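Local coordinates for protein arginine decarboxylase (Campylobacter jejuni subsp. jejuni, PDB 3NZP) that probably catalyses the pyridoxal 5'-phosphate-dependent decarboxylation of arginine to agmatine, an early step in polyamine biosynthesis, at residues V35-D40 with Y545-I550; L48-H53 with P533-I538. All coordinates share one frame; numbering follows the deposited sequence.

Contact 1 of 2, residues V35-D40 with Y545-I550. With SO4 (sulfate ion), chain G.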
ATOM      1  N   VAL B  35      13.510  -7.526  23.802  1.00 49.71           N
ATOM      2  CA  VAL B  35      12.104  -7.878  23.608  1.00 51.79           C
ATOM      3  C   VAL B  35      11.512  -8.371  24.919  1.00 53.93           C
ATOM      4  O   VAL B  35      10.528  -7.811  25.409  1.00 52.68           O
ATOM      5  CB  VAL B  35      11.924  -8.973  22.534  1.00 48.72           C
ATOM      6  CG1 VAL B  35      10.455  -9.360  22.433  1.00 48.20           C
ATOM      7  CG2 VAL B  35      12.413  -8.467  21.201  1.00 51.41           C
ATOM      8  N   LYS B  36      12.121  -9.416  25.479  1.00 55.11           N
ATOM      9  CA  LYS B  36      11.659  -9.996  26.737  1.00 49.64           C
ATOM     10  C   LYS B  36      11.381  -8.932  27.796  1.00 51.90           C
ATOM     11  O   LYS B  36      10.322  -8.939  28.429  1.00 51.93           O
ATOM     12  CB  LYS B  36      12.684 -10.991  27.275  1.00 49.05           C
ATOM     13  CG  LYS B  36      12.636 -12.361  26.637  1.00 58.95           C
ATOM     14  CD  LYS B  36      13.623 -13.290  27.340  1.00 72.04           C
ATOM     15  CE  LYS B  36      13.409 -14.761  26.983  1.00 75.86           C
ATOM     16  NZ  LYS B  36      13.644 -15.072  25.544  1.00 82.93           N
ATOM     17  N   GLU B  37      12.330  -8.017  27.981  1.00 47.63           N
ATOM     18  CA  GLU B  37      12.180  -6.954  28.969  1.00 42.99           C
ATOM     19  C   GLU B  37      10.915  -6.153  28.694  1.00 45.28           C
ATOM     20  O   GLU B  37      10.113  -5.910  29.599  1.00 48.15           O
ATOM     21  CB  GLU B  37      13.385  -6.018  28.948  1.00 41.19           C
ATOM     22  CG  GLU B  37      13.418  -5.104  30.159  1.00 53.10           C
ATOM     23  CD  GLU B  37      14.438  -3.983  30.047  1.00 54.50           C
ATOM     24  OE1 GLU B  37      15.586  -4.245  29.625  1.00 52.31           O
ATOM     25  OE2 GLU B  37      14.088  -2.837  30.400  1.00 55.85           O
ATOM     26  N   LEU B  38      10.743  -5.739  27.441  1.00 43.98           N
ATOM     27  CA  LEU B  38       9.569  -4.974  27.048  1.00 42.95           C
ATOM     28  C   LEU B  38       8.299  -5.777  27.302  1.00 46.29           C
ATOM     29  O   LEU B  38       7.280  -5.223  27.715  1.00 45.99           O
ATOM     30  CB  LEU B  38       9.655  -4.569  25.572  1.00 39.88           C
ATOM     31  CG  LEU B  38      10.325  -3.216  25.280  1.00 34.15           C
ATOM     32  CD1 LEU B  38      10.633  -3.107  23.799  1.00 32.97           C
ATOM     33  CD2 LEU B  38       9.411  -2.082  25.719  1.00 27.07           C
ATOM     34  N   ARG B  39       8.352  -7.086  27.068  1.00 44.32           N
ATOM     35  CA  ARG B  39       7.176  -7.910  27.311  1.00 41.51           C
ATOM     36  C   ARG B  39       6.909  -7.952  28.798  1.00 46.51           C
ATOM     37  O   ARG B  39       5.754  -7.968  29.215  1.00 47.43           O
ATOM     38  CB  ARG B  39       7.374  -9.323  26.796  1.00 28.58           C
ATOM     39  CG  ARG B  39       7.987  -9.370  25.430  1.00 47.32           C
ATOM     40  CD  ARG B  39       7.770 -10.714  24.795  1.00 51.30           C
ATOM     41  NE  ARG B  39       6.435 -10.798  24.218  1.00 57.61           N
ATOM     42  CZ  ARG B  39       5.607 -11.814  24.410  1.00 62.81           C
ATOM     43  NH1 ARG B  39       5.979 -12.835  25.173  1.00 71.81           N
ATOM     44  NH2 ARG B  39       4.413 -11.807  23.830  1.00 61.38           N
ATOM     45  N   ASP B  40       7.970  -7.966  29.603  1.00 48.09           N
ATOM     46  CA  ASP B  40       7.795  -8.007  31.050  1.00 51.80           C
ATOM     47  C   ASP B  40       7.166  -6.733  31.545  1.00 56.61           C
ATOM     48  O   ASP B  40       6.486  -6.732  32.576  1.00 64.52           O
ATOM     49  CB  ASP B  40       9.122  -8.216  31.777  1.00 58.09           C
ATOM     50  CG  ASP B  40       9.775  -9.537  31.429  1.00 68.36           C
ATOM     51  OD1 ASP B  40       9.100 -10.396  30.816  1.00 65.94           O
ATOM     52  OD2 ASP B  40      10.966  -9.717  31.779  1.00 70.83           O
ATOM     53  N   TYR B 545      22.212  -1.418  27.422  1.00 62.67           N
ATOM     54  CA  TYR B 545      21.165  -0.791  26.612  1.00 60.55           C
ATOM     55  C   TYR B 545      20.078  -0.241  27.506  1.00 57.58           C
ATOM     56  O   TYR B 545      19.934  -0.666  28.640  1.00 64.04           O
ATOM     57  CB  TYR B 545      20.567  -1.803  25.641  1.00 55.42           C
ATOM     58  CG  TYR B 545      19.691  -2.836  26.290  1.00 49.51           C
ATOM     59  CD1 TYR B 545      18.335  -2.594  26.495  1.00 48.59           C
ATOM     60  CD2 TYR B 545      20.207  -4.071  26.667  1.00 50.39           C
ATOM     61  CE1 TYR B 545      17.511  -3.563  27.053  1.00 53.29           C
ATOM     62  CE2 TYR B 545      19.395  -5.046  27.226  1.00 51.47           C
ATOM     63  CZ  TYR B 545      18.047  -4.787  27.413  1.00 53.03           C
ATOM     64  OH  TYR B 545      17.231  -5.761  27.936  1.00 54.10           O
ATOM     65  N   GLU B 546      19.308   0.711  27.003  1.00 58.75           N
ATOM     66  CA  GLU B 546      18.246   1.289  27.809  1.00 60.02           C
ATOM     67  C   GLU B 546      17.002   1.613  26.985  1.00 57.99           C
ATOM     68  O   GLU B 546      17.020   2.482  26.105  1.00 58.74           O
ATOM     69  CB  GLU B 546      18.766   2.542  28.515  1.00 54.18           C
ATOM     70  CG  GLU B 546      17.684   3.419  29.115  1.00 74.10           C
ATOM     71  CD  GLU B 546      18.242   4.688  29.739  1.00 80.20           C
ATOM     72  OE1 GLU B 546      17.453   5.633  29.975  1.00 82.51           O
ATOM     73  OE2 GLU B 546      19.467   4.739  29.996  1.00 79.64           O
ATOM     74  N   VAL B 547      15.919   0.898  27.273  1.00 53.58           N
ATOM     75  CA  VAL B 547      14.663   1.115  26.570  1.00 49.97           C
ATOM     76  C   VAL B 547      14.172   2.518  26.878  1.00 44.56           C
ATOM     77  O   VAL B 547      14.362   3.010  27.985  1.00 45.87           O
ATOM     78  CB  VAL B 547      13.590   0.105  27.021  1.00 41.95           C
ATOM     79  CG1 VAL B 547      12.285   0.372  26.290  1.00 41.34           C
ATOM     80  CG2 VAL B 547      14.073  -1.312  26.744  1.00 39.86           C
ATOM     81  N   GLU B 548      13.558   3.168  25.898  1.00 46.74           N
ATOM     82  CA  GLU B 548      13.043   4.516  26.108  1.00 55.29           C
ATOM     83  C   GLU B 548      12.201   4.997  24.935  1.00 54.79           C
ATOM     84  O   GLU B 548      12.313   4.474  23.833  1.00 64.61           O
ATOM     85  CB  GLU B 548      14.191   5.487  26.347  1.00 54.85           C
ATOM     86  CG  GLU B 548      15.253   5.474  25.278  1.00 57.88           C
ATOM     87  CD  GLU B 548      16.482   6.250  25.705  1.00 70.08           C
ATOM     88  OE1 GLU B 548      17.231   5.750  26.588  1.00 73.81           O
ATOM     89  OE2 GLU B 548      16.691   7.360  25.167  1.00 61.73           O
ATOM     90  N   GLY B 549      11.346   5.982  25.177  1.00 52.62           N
ATOM     91  CA  GLY B 549      10.508   6.494  24.109  1.00 51.93           C
ATOM     92  C   GLY B 549       9.575   5.451  23.526  1.00 54.73           C
ATOM     93  O   GLY B 549       9.526   5.232  22.309  1.00 63.69           O
ATOM     94  N   ILE B 550       8.825   4.803  24.405  1.00 48.28           N
ATOM     95  CA  ILE B 550       7.879   3.781  24.002  1.00 42.10           C
ATOM     96  C   ILE B 550       6.576   4.422  23.518  1.00 35.76           C
ATOM     97  O   ILE B 550       6.145   5.446  24.040  1.00 39.57           O
ATOM     98  CB  ILE B 550       7.584   2.854  25.198  1.00 42.60           C
ATOM     99  CG1 ILE B 550       8.901   2.290  25.726  1.00 50.67           C
ATOM    100  CG2 ILE B 550       6.658   1.742  24.796  1.00 36.08           C
ATOM    101  CD1 ILE B 550       8.750   1.422  26.963  1.00 53.31           C
TER
HETATM  102  S   SO4 G 703       1.419 -12.091  22.465  1.00100.11           S
HETATM  103  O1  SO4 G 703       1.561 -13.437  21.862  1.00 91.98           O
HETATM  104  O2  SO4 G 703       0.156 -11.477  22.008  1.00 94.88           O
HETATM  105  O3  SO4 G 703       2.541 -11.231  22.051  1.00 91.47           O
HETATM  106  O4  SO4 G 703       1.411 -12.222  23.936  1.00 88.77           O
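The hydroxyl of Y545 gives its hydrogen to E37, the OH and OE1 atoms lying 2.8 Å apart, in a bond whose geometry is weak. CG of E37 is anti to the backbone N (chi1 -167°); CB already points toward strand 545-551, and the extended chain carries the carboxylate on to it. There the two side chains run antiparallel past one another, their carboxylate and ring planes 32° apart. E37 OE1 is 3.3 Å from Y545 CE1, oblique to the ring. The second oxygen serves differently: E37 OE2 lies 4.0 Å from the CG2 methyl of V547.

The next residue, L38, supplies the apolar half of the contact. Its CD2 methyl is shared by two residues of the strand, touching V547 CG1 at 3.8 Å and I550 CD1 at 3.8 Å. V547 thus divides its two methyls between the leucine and the carboxylate. Elsewhere L38 rests on A536, L47 and L49, which shows how helix 31-40 lies over the mixed sheet, with segment 545-550 running at 48° to segment 35-40. R39 is turned to another region, where its NH2 makes a weak bond to a sulfate ion that G45 N also holds; the sulfate probably came from the crystallisation liquor.

The example illustrates how a leucine methyl bridges two aliphatic neighbours, while at the partly exposed margin a tyrosine hydroxyl meets a carboxylate. A phenol donating to that oxygen may modestly favour the charged form of E37, though a bond this weak, at a partly exposed site, can contribute little.

Contact 2 of 2, residues L48-H53 with P533-I538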
ATOM      1  N   LEU B  48       8.011  -2.699  17.093  1.00 34.56           N
ATOM      2  CA  LEU B  48       8.996  -2.144  16.192  1.00 27.95           C
ATOM      3  C   LEU B  48      10.083  -1.500  17.052  1.00 32.83           C
ATOM      4  O   LEU B  48       9.789  -0.630  17.865  1.00 34.40           O
ATOM      5  CB  LEU B  48       8.357  -1.096  15.301  1.00 23.02           C
ATOM      6  CG  LEU B  48       9.355  -0.399  14.373  1.00 22.00           C
ATOM      7  CD1 LEU B  48       9.880  -1.415  13.379  1.00 15.89           C
ATOM      8  CD2 LEU B  48       8.693   0.773  13.649  1.00 17.92           C
ATOM      9  N   LEU B  49      11.329  -1.935  16.886  1.00 39.07           N
ATOM     10  CA  LEU B  49      12.431  -1.369  17.659  1.00 36.11           C
ATOM     11  C   LEU B  49      13.290  -0.458  16.797  1.00 36.87           C
ATOM     12  O   LEU B  49      13.586  -0.783  15.648  1.00 38.10           O
ATOM     13  CB  LEU B  49      13.310  -2.471  18.240  1.00 32.75           C
ATOM     14  CG  LEU B  49      12.553  -3.438  19.150  1.00 31.95           C
ATOM     15  CD1 LEU B  49      13.502  -4.469  19.748  1.00 33.82           C
ATOM     16  CD2 LEU B  49      11.885  -2.636  20.240  1.00 34.24           C
ATOM     17  N   ARG B  50      13.672   0.690  17.350  1.00 32.86           N
ATOM     18  CA  ARG B  50      14.520   1.636  16.643  1.00 32.71           C
ATOM     19  C   ARG B  50      15.851   1.727  17.378  1.00 36.44           C
ATOM     20  O   ARG B  50      15.892   1.917  18.602  1.00 36.43           O
ATOM     21  CB  ARG B  50      13.887   3.024  16.597  1.00 24.69           C
ATOM     22  CG  ARG B  50      12.677   3.164  15.720  1.00 27.11           C
ATOM     23  CD  ARG B  50      12.237   4.631  15.668  1.00 34.72           C
ATOM     24  NE  ARG B  50      10.805   4.774  15.389  1.00 39.26           N
ATOM     25  CZ  ARG B  50      10.214   4.405  14.255  1.00 39.60           C
ATOM     26  NH1 ARG B  50      10.930   3.868  13.272  1.00 31.92           N
ATOM     27  NH2 ARG B  50       8.903   4.563  14.115  1.00 35.66           N
ATOM     28  N   PHE B  51      16.938   1.598  16.628  1.00 32.86           N
ATOM     29  CA  PHE B  51      18.276   1.669  17.195  1.00 29.76           C
ATOM     30  C   PHE B  51      19.010   2.894  16.656  1.00 30.15           C
ATOM     31  O   PHE B  51      19.656   2.837  15.605  1.00 32.71           O
ATOM     32  CB  PHE B  51      19.046   0.397  16.847  1.00 27.33           C
ATOM     33  CG  PHE B  51      18.504  -0.830  17.509  1.00 32.21           C
ATOM     34  CD1 PHE B  51      18.784  -1.091  18.848  1.00 28.08           C
ATOM     35  CD2 PHE B  51      17.717  -1.731  16.795  1.00 35.09           C
ATOM     36  CE1 PHE B  51      18.296  -2.229  19.467  1.00 29.37           C
ATOM     37  CE2 PHE B  51      17.216  -2.878  17.403  1.00 34.60           C
ATOM     38  CZ  PHE B  51      17.510  -3.131  18.747  1.00 38.77           C
ATOM     39  N   PRO B  52      18.921   4.022  17.374  1.00 27.42           N
ATOM     40  CA  PRO B  52      19.580   5.255  16.955  1.00 31.60           C
ATOM     41  C   PRO B  52      21.032   5.029  16.553  1.00 39.40           C
ATOM     42  O   PRO B  52      21.512   5.625  15.591  1.00 47.49           O
ATOM     43  CB  PRO B  52      19.461   6.147  18.180  1.00 27.20           C
ATOM     44  CG  PRO B  52      18.206   5.681  18.812  1.00 25.64           C
ATOM     45  CD  PRO B  52      18.315   4.189  18.700  1.00 31.69           C
ATOM     46  N   HIS B  53      21.735   4.167  17.277  1.00 41.00           N
ATOM     47  CA  HIS B  53      23.128   3.898  16.955  1.00 46.12           C
ATOM     48  C   HIS B  53      23.325   3.520  15.488  1.00 42.19           C
ATOM     49  O   HIS B  53      24.257   3.993  14.837  1.00 44.39           O
ATOM     50  CB  HIS B  53      23.684   2.785  17.854  1.00 53.59           C
ATOM     51  CG  HIS B  53      24.983   2.219  17.371  1.00 58.98           C
ATOM     52  ND1 HIS B  53      25.081   0.970  16.793  1.00 57.65           N
ATOM     53  CD2 HIS B  53      26.231   2.748  17.339  1.00 60.69           C
ATOM     54  CE1 HIS B  53      26.332   0.754  16.428  1.00 62.04           C
ATOM     55  NE2 HIS B  53      27.050   1.817  16.748  1.00 66.67           N
ATOM     56  N   PRO B 533       2.178  -1.099  15.277  1.00 39.35           N
ATOM     57  CA  PRO B 533       2.530  -1.836  16.487  1.00 38.59           C
ATOM     58  C   PRO B 533       3.278  -0.965  17.482  1.00 34.10           C
ATOM     59  O   PRO B 533       3.706   0.132  17.147  1.00 29.44           O
ATOM     60  CB  PRO B 533       3.380  -2.991  15.950  1.00 40.26           C
ATOM     61  CG  PRO B 533       4.017  -2.410  14.743  1.00 29.43           C
ATOM     62  CD  PRO B 533       2.896  -1.631  14.108  1.00 34.90           C
ATOM     63  N   THR B 534       3.415  -1.441  18.712  1.00 37.68           N
ATOM     64  CA  THR B 534       4.128  -0.661  19.706  1.00 37.07           C
ATOM     65  C   THR B 534       5.571  -0.483  19.250  1.00 38.78           C
ATOM     66  O   THR B 534       6.192  -1.424  18.763  1.00 36.41           O
ATOM     67  CB  THR B 534       4.127  -1.357  21.065  1.00 36.30           C
ATOM     68  OG1 THR B 534       2.793  -1.400  21.578  1.00 39.42           O
ATOM     69  CG2 THR B 534       5.017  -0.621  22.032  1.00 29.73           C
ATOM     70  N   GLU B 535       6.105   0.724  19.381  1.00 39.59           N
ATOM     71  CA  GLU B 535       7.484   0.949  18.985  1.00 36.12           C
ATOM     72  C   GLU B 535       8.268   1.473  20.172  1.00 37.56           C
ATOM     73  O   GLU B 535       7.714   2.132  21.053  1.00 40.06           O
ATOM     74  CB  GLU B 535       7.567   1.935  17.828  1.00 44.96           C
ATOM     75  CG  GLU B 535       7.314   3.388  18.197  1.00 53.26           C
ATOM     76  CD  GLU B 535       7.561   4.330  17.011  1.00 61.60           C
ATOM     77  OE1 GLU B 535       6.773   4.274  16.023  1.00 44.47           O
ATOM     78  OE2 GLU B 535       8.553   5.112  17.071  1.00 49.46           O
ATOM     79  N   ALA B 536       9.558   1.164  20.206  1.00 36.75           N
ATOM     80  CA  ALA B 536      10.406   1.602  21.301  1.00 38.82           C
ATOM     81  C   ALA B 536      11.771   1.960  20.754  1.00 39.52           C
ATOM     82  O   ALA B 536      12.238   1.332  19.805  1.00 42.11           O
ATOM     83  CB  ALA B 536      10.532   0.489  22.335  1.00 37.02           C
ATOM     84  N   ILE B 537      12.406   2.963  21.353  1.00 36.58           N
ATOM     85  CA  ILE B 537      13.735   3.405  20.932  1.00 39.46           C
ATOM     86  C   ILE B 537      14.794   2.865  21.879  1.00 38.40           C
ATOM     87  O   ILE B 537      14.816   3.227  23.052  1.00 47.69           O
ATOM     88  CB  ILE B 537      13.807   4.914  20.930  1.00 40.08           C
ATOM     89  CG1 ILE B 537      12.716   5.448  20.009  1.00 41.48           C
ATOM     90  CG2 ILE B 537      15.208   5.372  20.527  1.00 31.80           C
ATOM     91  CD1 ILE B 537      12.558   6.934  20.075  1.00 62.53           C
ATOM     92  N   ILE B 538      15.676   2.009  21.371  1.00 38.34           N
ATOM     93  CA  ILE B 538      16.714   1.410  22.204  1.00 40.77           C
ATOM     94  C   ILE B 538      18.059   2.123  22.128  1.00 46.34           C
ATOM     95  O   ILE B 538      18.669   2.202  21.060  1.00 52.39           O
ATOM     96  CB  ILE B 538      16.930  -0.066  21.828  1.00 35.63           C
ATOM     97  CG1 ILE B 538      15.586  -0.783  21.779  1.00 37.24           C
ATOM     98  CG2 ILE B 538      17.812  -0.739  22.846  1.00 38.54           C
ATOM     99  CD1 ILE B 538      14.745  -0.545  23.007  1.00 29.76           C
TER
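R50 and E535 join their charged ends above a pair of parallel strands, 47-50 and 534-540, in the mixed sheet of the beta domain that accompanies the barrel in this decarboxylase family. R50 NE bonds E535 OE2 at 2.8 Å, and NH2 adds a weak bond to OE1. OE2 lies close to the guanidinium plane, yet NE reaches it from above the carboxylate plane; the two groups are turned 68° apart. The R50 chain, extended from CG to NE, runs back along its own strand toward the L48 end, and E535 leans across to meet it.

Beneath them the backbones pair regularly. L48 N donates to T534 O, A536 N to L48 O, R50 N to A536 O and I538 N to R50 O, all at 2.8 to 3.0 Å, the alternation expected of parallel strands. L48, R50, E535 and I537 project from one face. From the other, L49 CD2 meets A536 CB, where L38 of helix 31-40 packs on both residues.

Outside the two segments, NH1 of R50 is held directly by a salt bridge to E521 and a hydrogen bond to H329. The R50 side chain is about 11 Å from that of Y519, a pyridoxal phosphate-binding residue, which puts the ion pair in its wider neighbourhood without implying contact with the cofactor. Past the strand, F51 takes the N-cap position of helix 52-72, its ring beside I538, with CE1 3.5 Å from CB. Next to it, P52 CG touches I537 CG2, the two side chains crossing at about a right angle.

Contacts 1 and 2 have centres about 9 Å apart and share one mixed sheet. Helix 31-40 leads into strand 47-50, and some 480 residues later strand 534-540 leads into its antiparallel neighbour 545-551, so both segments of contact 2 fall between those of contact 1 in the sequence. A probable hydrogen bond from I537 N to E548 O, 2.9 Å, links the two, and L38 CD1 packs on L49 and A536. Since the barrel strands all lie in the intervening sequence, the example shows how an early and a late part of a long chain complete one beta domain: contact 2 within the sheet, contact 1 between sheet and helix.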